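Local coordinates for protein phytase (Debaryomyces castellii, PDB 2GFI) that probably hydrolyses phosphate groups from phytate (inositol hexakisphosphate), acting as a 3-phytase of the histidine acid phosphatase family, at residues Q63-S68 / L314-H319; S204-D209 / S329-T334; T308-S313 / E337-A342. One frame throughout, in Å; residues are numbered along the deposited sequence.

Contact 1: Q63-S68 / L314-H319; sequences QVQLFS and LELLNH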
ATOM      1  N   GLN A  63      -8.711  29.668 -14.657  1.00 27.76           N
ATOM      2  CA  GLN A  63      -8.699  30.238 -13.315  1.00 26.88           C
ATOM      3  C   GLN A  63      -8.771  29.138 -12.247  1.00 26.62           C
ATOM      4  O   GLN A  63      -9.322  28.063 -12.481  1.00 27.19           O
ATOM      5  CB  GLN A  63      -9.873  31.204 -13.174  1.00 27.28           C
ATOM      6  CG  GLN A  63      -9.888  32.070 -11.914  1.00 27.04           C
ATOM      7  CD  GLN A  63     -11.145  32.877 -11.825  1.00 28.40           C
ATOM      8  OE1 GLN A  63     -11.607  33.434 -12.844  1.00 32.68           O
ATOM      9  NE2 GLN A  63     -11.740  32.923 -10.647  1.00 25.61           N
ATOM     10  N   VAL A  64      -8.214  29.411 -11.075  1.00 25.71           N
ATOM     11  CA  VAL A  64      -8.412  28.545  -9.930  1.00 24.81           C
ATOM     12  C   VAL A  64      -8.614  29.398  -8.693  1.00 24.89           C
ATOM     13  O   VAL A  64      -7.948  30.408  -8.524  1.00 25.10           O
ATOM     14  CB  VAL A  64      -7.223  27.542  -9.752  1.00 24.77           C
ATOM     15  CG1 VAL A  64      -5.894  28.298  -9.456  1.00 21.46           C
ATOM     16  CG2 VAL A  64      -7.560  26.444  -8.733  1.00 23.13           C
ATOM     17  N   GLN A  65      -9.563  28.988  -7.853  1.00 24.59           N
ATOM     18  CA  GLN A  65      -9.766  29.561  -6.537  1.00 23.83           C
ATOM     19  C   GLN A  65      -9.567  28.452  -5.523  1.00 23.59           C
ATOM     20  O   GLN A  65     -10.078  27.352  -5.671  1.00 24.11           O
ATOM     21  CB  GLN A  65     -11.153  30.181  -6.410  1.00 24.22           C
ATOM     22  CG  GLN A  65     -11.599  30.978  -7.664  1.00 25.05           C
ATOM     23  CD  GLN A  65     -13.004  31.487  -7.570  1.00 24.51           C
ATOM     24  OE1 GLN A  65     -13.695  31.189  -6.621  1.00 24.14           O
ATOM     25  NE2 GLN A  65     -13.437  32.274  -8.561  1.00 26.44           N
ATOM     26  N   LEU A  66      -8.743  28.750  -4.535  1.00 23.11           N
ATOM     27  CA  LEU A  66      -8.502  27.932  -3.406  1.00 22.10           C
ATOM     28  C   LEU A  66      -9.103  28.605  -2.160  1.00 22.22           C
ATOM     29  O   LEU A  66      -8.850  29.784  -1.866  1.00 21.76           O
ATOM     30  CB  LEU A  66      -7.002  27.742  -3.227  1.00 21.35           C
ATOM     31  CG  LEU A  66      -6.629  27.072  -1.898  1.00 21.68           C
ATOM     32  CD1 LEU A  66      -7.216  25.630  -1.796  1.00 21.20           C
ATOM     33  CD2 LEU A  66      -5.107  27.078  -1.698  1.00 19.95           C
ATOM     34  N   PHE A  67      -9.906  27.835  -1.443  1.00 21.46           N
ATOM     35  CA  PHE A  67     -10.374  28.209  -0.149  1.00 21.21           C
ATOM     36  C   PHE A  67      -9.886  27.163   0.806  1.00 21.25           C
ATOM     37  O   PHE A  67     -10.339  26.028   0.801  1.00 21.82           O
ATOM     38  CB  PHE A  67     -11.895  28.343  -0.133  1.00 20.96           C
ATOM     39  CG  PHE A  67     -12.394  29.394  -1.084  1.00 21.53           C
ATOM     40  CD1 PHE A  67     -12.507  30.721  -0.673  1.00 20.66           C
ATOM     41  CD2 PHE A  67     -12.713  29.061  -2.418  1.00 21.10           C
ATOM     42  CE1 PHE A  67     -12.973  31.708  -1.562  1.00 20.49           C
ATOM     43  CE2 PHE A  67     -13.163  30.037  -3.329  1.00 19.94           C
ATOM     44  CZ  PHE A  67     -13.292  31.369  -2.893  1.00 22.24           C
ATOM     45  N   SER A  68      -8.914  27.556   1.604  1.00 21.11           N
ATOM     46  CA  SER A  68      -8.169  26.636   2.414  1.00 21.23           C
ATOM     47  C   SER A  68      -8.391  26.916   3.912  1.00 21.41           C
ATOM     48  O   SER A  68      -8.464  28.083   4.335  1.00 22.61           O
ATOM     49  CB  SER A  68      -6.707  26.748   2.059  1.00 20.63           C
ATOM     50  OG  SER A  68      -5.951  25.951   2.925  1.00 21.43           O
ATOM     51  N   LEU A 314     -18.042  33.803  -7.763  1.00 27.98           N
ATOM     52  CA  LEU A 314     -18.715  33.874  -9.063  1.00 28.72           C
ATOM     53  C   LEU A 314     -18.318  35.140  -9.828  1.00 29.98           C
ATOM     54  O   LEU A 314     -18.045  35.058 -11.026  1.00 30.62           O
ATOM     55  CB  LEU A 314     -20.240  33.764  -8.913  1.00 28.87           C
ATOM     56  CG  LEU A 314     -21.000  33.923 -10.241  1.00 28.54           C
ATOM     57  CD1 LEU A 314     -20.753  32.737 -11.142  1.00 27.51           C
ATOM     58  CD2 LEU A 314     -22.491  34.153 -10.014  1.00 28.31           C
ATOM     59  N   GLU A 315     -18.263  36.290  -9.144  1.00 31.22           N
ATOM     60  CA  GLU A 315     -17.733  37.518  -9.741  1.00 33.77           C
ATOM     61  C   GLU A 315     -16.341  37.269 -10.306  1.00 32.29           C
ATOM     62  O   GLU A 315     -16.040  37.709 -11.411  1.00 32.73           O
ATOM     63  CB  GLU A 315     -17.674  38.686  -8.740  1.00 33.11           C
ATOM     64  CG  GLU A 315     -19.033  39.184  -8.304  1.00 37.83           C
ATOM     65  CD  GLU A 315     -18.945  40.402  -7.394  1.00 39.49           C
ATOM     66  OE1 GLU A 315     -18.034  41.261  -7.628  1.00 47.76           O
ATOM     67  OE2 GLU A 315     -19.785  40.516  -6.455  1.00 46.64           O
ATOM     68  N   LEU A 316     -15.500  36.546  -9.571  1.00 31.59           N
ATOM     69  CA  LEU A 316     -14.171  36.219 -10.088  1.00 30.68           C
ATOM     70  C   LEU A 316     -14.212  35.354 -11.341  1.00 30.28           C
ATOM     71  O   LEU A 316     -13.432  35.567 -12.259  1.00 29.90           O
ATOM     72  CB  LEU A 316     -13.289  35.571  -9.013  1.00 30.42           C
ATOM     73  CG  LEU A 316     -12.887  36.456  -7.815  1.00 29.99           C
ATOM     74  CD1 LEU A 316     -12.278  35.637  -6.704  1.00 26.85           C
ATOM     75  CD2 LEU A 316     -11.897  37.482  -8.293  1.00 30.54           C
ATOM     76  N   LEU A 317     -15.107  34.371 -11.379  1.00 30.54           N
ATOM     77  CA  LEU A 317     -15.153  33.431 -12.526  1.00 31.16           C
ATOM     78  C   LEU A 317     -15.696  34.128 -13.770  1.00 32.16           C
ATOM     79  O   LEU A 317     -15.326  33.792 -14.894  1.00 31.21           O
ATOM     80  CB  LEU A 317     -16.012  32.202 -12.215  1.00 29.98           C
ATOM     81  CG  LEU A 317     -15.502  31.286 -11.100  1.00 29.21           C
ATOM     82  CD1 LEU A 317     -16.675  30.535 -10.477  1.00 25.35           C
ATOM     83  CD2 LEU A 317     -14.397  30.352 -11.601  1.00 26.11           C
ATOM     84  N   ASN A 318     -16.600  35.086 -13.527  1.00 33.95           N
ATOM     85  CA  ASN A 318     -17.258  35.834 -14.575  1.00 35.52           C
ATOM     86  C   ASN A 318     -16.335  36.835 -15.199  1.00 36.98           C
ATOM     87  O   ASN A 318     -16.517  37.199 -16.330  1.00 37.25           O
ATOM     88  CB  ASN A 318     -18.532  36.504 -14.060  1.00 34.53           C
ATOM     89  CG  ASN A 318     -19.701  35.554 -14.044  1.00 33.38           C
ATOM     90  OD1 ASN A 318     -20.688  35.762 -13.332  1.00 33.32           O
ATOM     91  ND2 ASN A 318     -19.606  34.499 -14.829  1.00 31.33           N
ATOM     92  N   HIS A 319     -15.304  37.234 -14.475  1.00 39.40           N
ATOM     93  CA  HIS A 319     -14.402  38.248 -14.965  1.00 41.61           C
ATOM     94  C   HIS A 319     -13.125  37.696 -15.587  1.00 42.94           C
ATOM     95  O   HIS A 319     -12.095  37.617 -14.942  1.00 43.80           O
ATOM     96  CB  HIS A 319     -14.176  39.306 -13.885  1.00 41.74           C
ATOM     97  CG  HIS A 319     -15.383  40.162 -13.653  1.00 45.01           C
ATOM     98  ND1 HIS A 319     -15.540  41.408 -14.236  1.00 46.71           N
ATOM     99  CD2 HIS A 319     -16.522  39.929 -12.954  1.00 46.44           C
ATOM    100  CE1 HIS A 319     -16.711  41.912 -13.880  1.00 47.98           C
ATOM    101  NE2 HIS A 319     -17.327  41.035 -13.104  1.00 48.13           N
TER
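Q63 and L317, whose CA atoms stand 7.2 Å apart, mark the nearest approach of strand 63-68 to helix 314-318, which run almost antiparallel at 165° with their axes 9.6 Å apart. This is helix-on-sheet packing of the α/β histidine phosphatase fold: helix 302-318 lies against the mixed sheet, near the parallel strands 59-69 and 326-331. Two glutamines of the strand reach across to the helix. Q65, its CG anti to the carbonyl carbon (chi1 -42°) and its chain extended beyond, brings NE2 to 3.3 Å from CB of L316. The same nitrogen lies 3.4 Å from CG of L317. S313, one turn of helix back, holds both ends of this amide, OE1 by its OG and NE2 probably by its carbonyl O. Q63 is also extended and meets the L316 side chain at about a right angle; its CD comes within 3.6 Å of L316 O. An alanine in place of Q63 would probably open a gap beside L316 and L317 and take the amide away from L316 O. The next carbonyl, L317 O, is hydrogen-bonded to NZ of K379, on the adjacent strand 374-382.

Contact 2: S204-D209 / S329-T334; sequences SLTPRD and SFTHDT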
ATOM      1  N   SER A 204     -15.018  39.979   4.055  1.00 33.48           N
ATOM      2  CA  SER A 204     -14.471  39.161   5.143  1.00 32.36           C
ATOM      3  C   SER A 204     -14.271  37.747   4.625  1.00 31.37           C
ATOM      4  O   SER A 204     -15.033  37.276   3.784  1.00 30.92           O
ATOM      5  CB  SER A 204     -15.488  39.112   6.273  1.00 31.90           C
ATOM      6  OG  SER A 204     -14.979  38.432   7.393  1.00 32.24           O
ATOM      7  N   LEU A 205     -13.236  37.087   5.122  1.00 30.76           N
ATOM      8  CA  LEU A 205     -13.083  35.638   4.932  1.00 29.73           C
ATOM      9  C   LEU A 205     -13.805  34.893   6.043  1.00 29.78           C
ATOM     10  O   LEU A 205     -13.912  33.678   6.017  1.00 30.44           O
ATOM     11  CB  LEU A 205     -11.605  35.251   4.850  1.00 28.75           C
ATOM     12  CG  LEU A 205     -10.977  35.525   3.491  1.00 26.46           C
ATOM     13  CD1 LEU A 205      -9.495  35.361   3.550  1.00 23.14           C
ATOM     14  CD2 LEU A 205     -11.631  34.687   2.341  1.00 22.64           C
ATOM     15  N   THR A 206     -14.307  35.645   7.015  1.00 29.83           N
ATOM     16  CA  THR A 206     -15.107  35.100   8.108  1.00 29.84           C
ATOM     17  C   THR A 206     -16.408  35.908   8.240  1.00 30.15           C
ATOM     18  O   THR A 206     -16.643  36.501   9.275  1.00 30.07           O
ATOM     19  CB  THR A 206     -14.318  35.153   9.464  1.00 29.75           C
ATOM     20  OG1 THR A 206     -13.894  36.504   9.740  1.00 29.40           O
ATOM     21  CG2 THR A 206     -13.013  34.366   9.391  1.00 27.65           C
ATOM     22  N   PRO A 207     -17.247  35.937   7.202  1.00 30.83           N
ATOM     23  CA  PRO A 207     -18.463  36.771   7.222  1.00 31.07           C
ATOM     24  C   PRO A 207     -19.457  36.416   8.331  1.00 32.00           C
ATOM     25  O   PRO A 207     -20.318  37.247   8.687  1.00 33.01           O
ATOM     26  CB  PRO A 207     -19.083  36.526   5.848  1.00 31.05           C
ATOM     27  CG  PRO A 207     -18.515  35.187   5.419  1.00 30.99           C
ATOM     28  CD  PRO A 207     -17.104  35.191   5.933  1.00 30.38           C
ATOM     29  N   ARG A 208     -19.350  35.218   8.902  1.00 31.87           N
ATOM     30  CA  ARG A 208     -20.220  34.891  10.026  1.00 32.08           C
ATOM     31  C   ARG A 208     -19.978  35.839  11.212  1.00 32.81           C
ATOM     32  O   ARG A 208     -20.863  36.000  12.041  1.00 33.48           O
ATOM     33  CB  ARG A 208     -20.006  33.447  10.482  1.00 31.03           C
ATOM     34  CG  ARG A 208     -18.676  33.233  11.154  1.00 29.90           C
ATOM     35  CD  ARG A 208     -18.246  31.826  11.214  1.00 29.21           C
ATOM     36  NE  ARG A 208     -16.795  31.743  11.140  1.00 30.40           N
ATOM     37  CZ  ARG A 208     -16.004  31.601  12.192  1.00 30.36           C
ATOM     38  NH1 ARG A 208     -16.539  31.505  13.407  1.00 28.75           N
ATOM     39  NH2 ARG A 208     -14.683  31.550  12.021  1.00 29.92           N
ATOM     40  N   ASP A 209     -18.770  36.407  11.305  1.00 33.06           N
ATOM     41  CA  ASP A 209     -18.387  37.272  12.410  1.00 34.39           C
ATOM     42  C   ASP A 209     -19.233  38.566  12.457  1.00 35.21           C
ATOM     43  O   ASP A 209     -19.620  39.029  13.534  1.00 34.90           O
ATOM     44  CB  ASP A 209     -16.894  37.627  12.307  1.00 34.59           C
ATOM     45  CG  ASP A 209     -15.981  36.457  12.652  1.00 34.94           C
ATOM     46  OD1 ASP A 209     -16.459  35.402  13.096  1.00 34.98           O
ATOM     47  OD2 ASP A 209     -14.753  36.500  12.515  1.00 36.22           O
ATOM     48  N   SER A 329      -7.273  31.808  -0.746  1.00 24.73           N
ATOM     49  CA  SER A 329      -7.977  32.299   0.434  1.00 24.17           C
ATOM     50  C   SER A 329      -7.876  31.253   1.525  1.00 23.93           C
ATOM     51  O   SER A 329      -8.118  30.069   1.293  1.00 23.04           O
ATOM     52  CB  SER A 329      -9.468  32.538   0.144  1.00 23.87           C
ATOM     53  OG  SER A 329      -9.620  33.481  -0.881  1.00 24.77           O
ATOM     54  N   PHE A 330      -7.593  31.740   2.728  1.00 24.06           N
ATOM     55  CA  PHE A 330      -7.301  30.934   3.892  1.00 23.63           C
ATOM     56  C   PHE A 330      -8.168  31.417   5.026  1.00 24.03           C
ATOM     57  O   PHE A 330      -8.195  32.599   5.311  1.00 23.88           O
ATOM     58  CB  PHE A 330      -5.831  31.081   4.245  1.00 22.60           C
ATOM     59  CG  PHE A 330      -4.941  30.523   3.214  1.00 22.18           C
ATOM     60  CD1 PHE A 330      -4.537  29.197   3.283  1.00 20.32           C
ATOM     61  CD2 PHE A 330      -4.547  31.303   2.127  1.00 21.11           C
ATOM     62  CE1 PHE A 330      -3.743  28.668   2.308  1.00 19.68           C
ATOM     63  CE2 PHE A 330      -3.755  30.783   1.144  1.00 20.55           C
ATOM     64  CZ  PHE A 330      -3.350  29.454   1.230  1.00 21.44           C
ATOM     65  N   THR A 331      -8.869  30.490   5.671  1.00 24.56           N
ATOM     66  CA  THR A 331      -9.814  30.839   6.699  1.00 25.36           C
ATOM     67  C   THR A 331     -10.073  29.595   7.571  1.00 25.69           C
ATOM     68  O   THR A 331      -9.247  28.702   7.577  1.00 26.72           O
ATOM     69  CB  THR A 331     -11.079  31.451   6.060  1.00 26.07           C
ATOM     70  OG1 THR A 331     -11.965  31.918   7.094  1.00 29.08           O
ATOM     71  CG2 THR A 331     -11.883  30.406   5.283  1.00 24.94           C
ATOM     72  N   HIS A 332     -11.166  29.543   8.330  1.00 25.69           N
ATOM     73  CA  HIS A 332     -11.393  28.453   9.265  1.00 26.13           C
ATOM     74  C   HIS A 332     -12.330  27.410   8.668  1.00 26.26           C
ATOM     75  O   HIS A 332     -12.959  27.640   7.649  1.00 26.52           O
ATOM     76  CB  HIS A 332     -12.029  28.986  10.559  1.00 26.82           C
ATOM     77  CG  HIS A 332     -11.142  29.899  11.342  1.00 28.04           C
ATOM     78  ND1 HIS A 332     -11.080  31.257  11.102  1.00 29.75           N
ATOM     79  CD2 HIS A 332     -10.302  29.658  12.377  1.00 27.77           C
ATOM     80  CE1 HIS A 332     -10.236  31.814  11.955  1.00 29.25           C
ATOM     81  NE2 HIS A 332      -9.741  30.865  12.731  1.00 30.38           N
ATOM     82  N   ASP A 333     -12.443  26.264   9.320  1.00 26.62           N
ATOM     83  CA  ASP A 333     -13.377  25.249   8.878  1.00 27.54           C
ATOM     84  C   ASP A 333     -14.793  25.802   8.828  1.00 27.00           C
ATOM     85  O   ASP A 333     -15.551  25.550   7.865  1.00 27.46           O
ATOM     86  CB  ASP A 333     -13.302  23.996   9.765  1.00 28.33           C
ATOM     87  CG  ASP A 333     -13.409  24.299  11.253  1.00 31.22           C
ATOM     88  OD1 ASP A 333     -13.466  25.480  11.682  1.00 35.51           O
ATOM     89  OD2 ASP A 333     -13.431  23.385  12.098  1.00 35.91           O
ATOM     90  N   THR A 334     -15.130  26.588   9.847  1.00 26.54           N
ATOM     91  CA  THR A 334     -16.464  27.124  10.010  1.00 26.28           C
ATOM     92  C   THR A 334     -16.853  27.972   8.824  1.00 25.66           C
ATOM     93  O   THR A 334     -17.973  27.907   8.364  1.00 25.87           O
ATOM     94  CB  THR A 334     -16.579  27.905  11.326  1.00 26.55           C
ATOM     95  OG1 THR A 334     -16.421  26.996  12.424  1.00 27.94           O
ATOM     96  CG2 THR A 334     -18.019  28.387  11.518  1.00 26.77           C
TER
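The HD motif of histidine acid phosphatases, here H332 and D333, follows strand 326-331, and loop 204-209 packs beside it with R208 against H332 and T334. D333 is the predicted proton donor, and the H332 side chain lies about 4 Å from that of H70, the predicted nucleophile. H332 is at the N-cap position of helix 333-343. One hydrogen bond ties the loop to the strand: T331 OG1 donates to L205 O over 2.8 Å, from above the carbonyl plane (57° out of it). The two methyls of L205 meet successive residues, CD2 at 3.8 Å from S329 CB and CD1 at 3.5 Å from F330 O. R208 has CG between the backbone N and the carbonyl carbon (chi1 70°), and farther out its chain bends at chi3, bringing the guanidinium beside T334. Over one face stands T334 CB, 3.8 Å above the plane; over the opposite face lies OD1 of D209, near enough for a long charge-charge attraction but with no N-H aimed at it. H332 ND1 meets the guanidinium edge 3.7 Å from NH2, the two planes turned 80° apart. The stronger partner of R208 is D335, which takes a salt bridge from NE. Within the loop, S204 OG accepts from T206 N in an ST turn, and T206 OG1 donates to D209 OD2 over 2.9 Å, arriving from above the carboxylate plane.

Contact 3: T308-S313 / E337-A342; sequences TLLNAS and EIFHSA. With NAG (2-acetamido-2-deoxy-beta-D-glucopyranose), chain C.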
ATOM      1  N   THR A 308     -21.992  35.047   0.513  1.00 30.10           N
ATOM      2  CA  THR A 308     -21.105  36.172   0.304  1.00 30.12           C
ATOM      3  C   THR A 308     -19.887  35.727  -0.465  1.00 30.46           C
ATOM      4  O   THR A 308     -19.555  36.344  -1.503  1.00 30.91           O
ATOM      5  CB  THR A 308     -20.726  36.920   1.624  1.00 30.25           C
ATOM      6  OG1 THR A 308     -20.087  36.019   2.532  1.00 30.58           O
ATOM      7  CG2 THR A 308     -21.965  37.356   2.369  1.00 29.82           C
ATOM      8  N   LEU A 309     -19.239  34.650   0.005  1.00 30.43           N
ATOM      9  CA  LEU A 309     -18.096  34.074  -0.723  1.00 30.49           C
ATOM     10  C   LEU A 309     -18.515  33.385  -1.997  1.00 29.42           C
ATOM     11  O   LEU A 309     -17.754  33.362  -2.929  1.00 29.63           O
ATOM     12  CB  LEU A 309     -17.241  33.127   0.145  1.00 31.59           C
ATOM     13  CG  LEU A 309     -16.440  33.779   1.279  1.00 32.92           C
ATOM     14  CD1 LEU A 309     -15.710  32.729   2.118  1.00 34.89           C
ATOM     15  CD2 LEU A 309     -15.471  34.870   0.761  1.00 33.36           C
ATOM     16  N   LEU A 310     -19.719  32.817  -2.048  1.00 28.91           N
ATOM     17  CA  LEU A 310     -20.183  32.185  -3.293  1.00 27.56           C
ATOM     18  C   LEU A 310     -20.341  33.217  -4.405  1.00 27.87           C
ATOM     19  O   LEU A 310     -19.878  32.986  -5.529  1.00 27.24           O
ATOM     20  CB  LEU A 310     -21.468  31.400  -3.074  1.00 27.51           C
ATOM     21  CG  LEU A 310     -21.949  30.548  -4.250  1.00 26.60           C
ATOM     22  CD1 LEU A 310     -20.922  29.498  -4.537  1.00 27.68           C
ATOM     23  CD2 LEU A 310     -23.315  29.953  -3.961  1.00 26.51           C
ATOM     24  N   ASN A 311     -20.960  34.365  -4.070  1.00 28.46           N
ATOM     25  CA  ASN A 311     -21.092  35.528  -4.995  1.00 28.31           C
ATOM     26  C   ASN A 311     -19.762  36.082  -5.474  1.00 27.14           C
ATOM     27  O   ASN A 311     -19.564  36.292  -6.674  1.00 27.86           O
ATOM     28  CB  ASN A 311     -21.849  36.668  -4.311  1.00 29.31           C
ATOM     29  CG  ASN A 311     -23.354  36.483  -4.335  1.00 31.34           C
ATOM     30  OD1 ASN A 311     -23.866  35.604  -5.037  1.00 33.32           O
ATOM     31  ND2 ASN A 311     -24.072  37.340  -3.579  1.00 35.14           N
ATOM     32  N   ALA A 312     -18.852  36.297  -4.534  1.00 26.05           N
ATOM     33  CA  ALA A 312     -17.530  36.850  -4.798  1.00 26.06           C
ATOM     34  C   ALA A 312     -16.747  35.954  -5.740  1.00 26.38           C
ATOM     35  O   ALA A 312     -16.194  36.419  -6.761  1.00 26.07           O
ATOM     36  CB  ALA A 312     -16.764  37.039  -3.486  1.00 26.01           C
ATOM     37  N   SER A 313     -16.728  34.661  -5.405  1.00 26.01           N
ATOM     38  CA  SER A 313     -16.146  33.630  -6.257  1.00 26.40           C
ATOM     39  C   SER A 313     -16.725  33.635  -7.672  1.00 26.76           C
ATOM     40  O   SER A 313     -15.996  33.461  -8.654  1.00 25.93           O
ATOM     41  CB  SER A 313     -16.323  32.242  -5.606  1.00 26.20           C
ATOM     42  OG  SER A 313     -16.400  31.220  -6.583  1.00 24.99           O
ATOM     43  N   GLU A 337     -17.294  25.753   5.904  1.00 24.33           N
ATOM     44  CA  GLU A 337     -18.546  24.988   6.036  1.00 24.71           C
ATOM     45  C   GLU A 337     -19.726  25.821   5.651  1.00 23.59           C
ATOM     46  O   GLU A 337     -20.583  25.368   4.916  1.00 23.87           O
ATOM     47  CB  GLU A 337     -18.797  24.471   7.449  1.00 24.98           C
ATOM     48  CG  GLU A 337     -18.337  23.073   7.626  1.00 28.29           C
ATOM     49  CD  GLU A 337     -18.830  22.465   8.901  1.00 30.30           C
ATOM     50  OE1 GLU A 337     -19.500  21.399   8.824  1.00 26.93           O
ATOM     51  OE2 GLU A 337     -18.498  23.055   9.959  1.00 32.75           O
ATOM     52  N   ILE A 338     -19.768  27.034   6.176  1.00 23.13           N
ATOM     53  CA  ILE A 338     -20.827  27.970   5.855  1.00 23.63           C
ATOM     54  C   ILE A 338     -20.795  28.314   4.364  1.00 23.68           C
ATOM     55  O   ILE A 338     -21.824  28.328   3.707  1.00 24.05           O
ATOM     56  CB  ILE A 338     -20.697  29.227   6.748  1.00 23.84           C
ATOM     57  CG1 ILE A 338     -20.940  28.858   8.233  1.00 23.64           C
ATOM     58  CG2 ILE A 338     -21.602  30.344   6.235  1.00 22.68           C
ATOM     59  CD1 ILE A 338     -20.466  29.906   9.222  1.00 22.53           C
ATOM     60  N   PHE A 339     -19.606  28.559   3.829  1.00 23.65           N
ATOM     61  CA  PHE A 339     -19.429  28.693   2.381  1.00 24.53           C
ATOM     62  C   PHE A 339     -20.120  27.539   1.649  1.00 24.26           C
ATOM     63  O   PHE A 339     -20.940  27.780   0.771  1.00 24.68           O
ATOM     64  CB  PHE A 339     -17.926  28.783   2.051  1.00 24.98           C
ATOM     65  CG  PHE A 339     -17.605  29.030   0.604  1.00 26.45           C
ATOM     66  CD1 PHE A 339     -18.555  29.513  -0.295  1.00 27.30           C
ATOM     67  CD2 PHE A 339     -16.304  28.826   0.145  1.00 28.19           C
ATOM     68  CE1 PHE A 339     -18.203  29.763  -1.638  1.00 27.40           C
ATOM     69  CE2 PHE A 339     -15.962  29.052  -1.220  1.00 28.76           C
ATOM     70  CZ  PHE A 339     -16.909  29.536  -2.088  1.00 26.45           C
ATOM     71  N   HIS A 340     -19.834  26.299   2.053  1.00 23.87           N
ATOM     72  CA  HIS A 340     -20.449  25.085   1.466  1.00 23.45           C
ATOM     73  C   HIS A 340     -21.932  24.963   1.671  1.00 23.70           C
ATOM     74  O   HIS A 340     -22.630  24.351   0.861  1.00 23.43           O
ATOM     75  CB  HIS A 340     -19.752  23.799   1.963  1.00 23.13           C
ATOM     76  CG  HIS A 340     -18.518  23.471   1.186  1.00 22.29           C
ATOM     77  ND1 HIS A 340     -18.528  22.625   0.087  1.00 20.94           N
ATOM     78  CD2 HIS A 340     -17.251  23.925   1.304  1.00 21.44           C
ATOM     79  CE1 HIS A 340     -17.312  22.560  -0.422  1.00 20.50           C
ATOM     80  NE2 HIS A 340     -16.519  23.341   0.295  1.00 22.04           N
ATOM     81  N   SER A 341     -22.431  25.557   2.747  1.00 24.66           N
ATOM     82  CA  SER A 341     -23.883  25.679   2.913  1.00 25.33           C
ATOM     83  C   SER A 341     -24.491  26.396   1.695  1.00 25.92           C
ATOM     84  O   SER A 341     -25.557  26.022   1.207  1.00 25.93           O
ATOM     85  CB  SER A 341     -24.200  26.449   4.183  1.00 25.35           C
ATOM     86  OG  SER A 341     -25.534  26.225   4.549  1.00 25.05           O
ATOM     87  N   ALA A 342     -23.795  27.412   1.191  1.00 25.33           N
ATOM     88  CA  ALA A 342     -24.269  28.066   0.003  1.00 25.27           C
ATOM     89  C   ALA A 342     -23.836  27.357  -1.281  1.00 25.42           C
ATOM     90  O   ALA A 342     -24.633  27.304  -2.209  1.00 26.68           O
ATOM     91  CB  ALA A 342     -23.891  29.534  -0.008  1.00 24.79           C
TER
HETATM   92  C1  NAG C 800     -25.482  37.488  -3.899  1.00 37.79           C
HETATM   93  C2  NAG C 800     -26.087  38.274  -2.711  1.00 40.55           C
HETATM   94  C3  NAG C 800     -27.528  38.754  -2.992  1.00 41.82           C
HETATM   95  C4  NAG C 800     -27.614  39.494  -4.341  1.00 43.43           C
HETATM   96  C5  NAG C 800     -27.031  38.525  -5.387  1.00 41.88           C
HETATM   97  C6  NAG C 800     -27.037  39.064  -6.802  1.00 41.90           C
HETATM   98  C7  NAG C 800     -25.148  37.738  -0.472  1.00 41.16           C
HETATM   99  C8  NAG C 800     -25.529  37.154   0.862  1.00 37.74           C
HETATM  100  N2  NAG C 800     -26.018  37.501  -1.470  1.00 39.23           N
HETATM  101  O3  NAG C 800     -27.946  39.561  -1.922  1.00 41.16           O
HETATM  102  O4  NAG C 800     -28.920  40.003  -4.679  1.00 44.69           O
HETATM  103  O5  NAG C 800     -25.672  38.225  -5.082  1.00 38.94           O
HETATM  104  O6  NAG C 800     -26.338  38.111  -7.564  1.00 43.40           O
HETATM  105  O7  NAG C 800     -24.089  38.376  -0.577  1.00 38.99           O
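Helices 308-313 and 337-342 approach to 8.8 Å between axes at a signed crossing angle of -69°, with L309 opposite F339 and L310 opposite A342. The ring of F339 carries much of the contact. Its side chain leaves the helix to one side of the partner, with CG anti to the backbone N (chi1 -176°); from there the ring reaches the L309-L310 backbone. L309 CB sits over one ring face, offset toward the rim and 3.9 Å from the centroid, a CH-pi contact. L310 comes to the ring edge instead, its CB in the ring plane and 3.9 Å from CE1, the two side chains crossing at about a right angle. CE1 also packs 3.4 Å from L310 N, a plain van der Waals approach. Farther along, L310 CD2 lies 3.4 Å from A342 O and also packs on A342 CB. A342 O is hydrogen-bonded to NE of R422, from helix 412-423. N311 points away from this interface: its ND2 is bonded covalently to C1 of an N-acetylglucosamine, and T308 CG2 lies 3.8 Å from the sugar's O7. The N-linked glycan thus leaves helix 302-318 on the side away from F339, whose ring also meets F67 of the sheet edge-to-face. This is helix-helix packing within the α/β histidine phosphatase fold, helices 302-318 and 333-343 crossing at a wide angle.

In the fold
All three contacts are buried, but R208 and T334 of contact 2 are partly exposed, whereas every touching residue of contacts 1 and 3 is buried. Contact 1 sets glutamine amides between sheet and helix; contact 3, on the same helix 302-318, is apolar, though the glycan leaves this helix from another side. Contact 2 brings charges and hydroxyls together beside the predicted catalytic residues, with L205 as its apolar part, and shares helix 333-343 with contact 3. Contacts 1 and 2 join through neighbouring parallel strands, where S68 N probably bonds to S329 O at 2.7 Å. F67 links contacts 1 and 3, and R208 CD packs 3.5 Å from I338 CD1 between contacts 2 and 3.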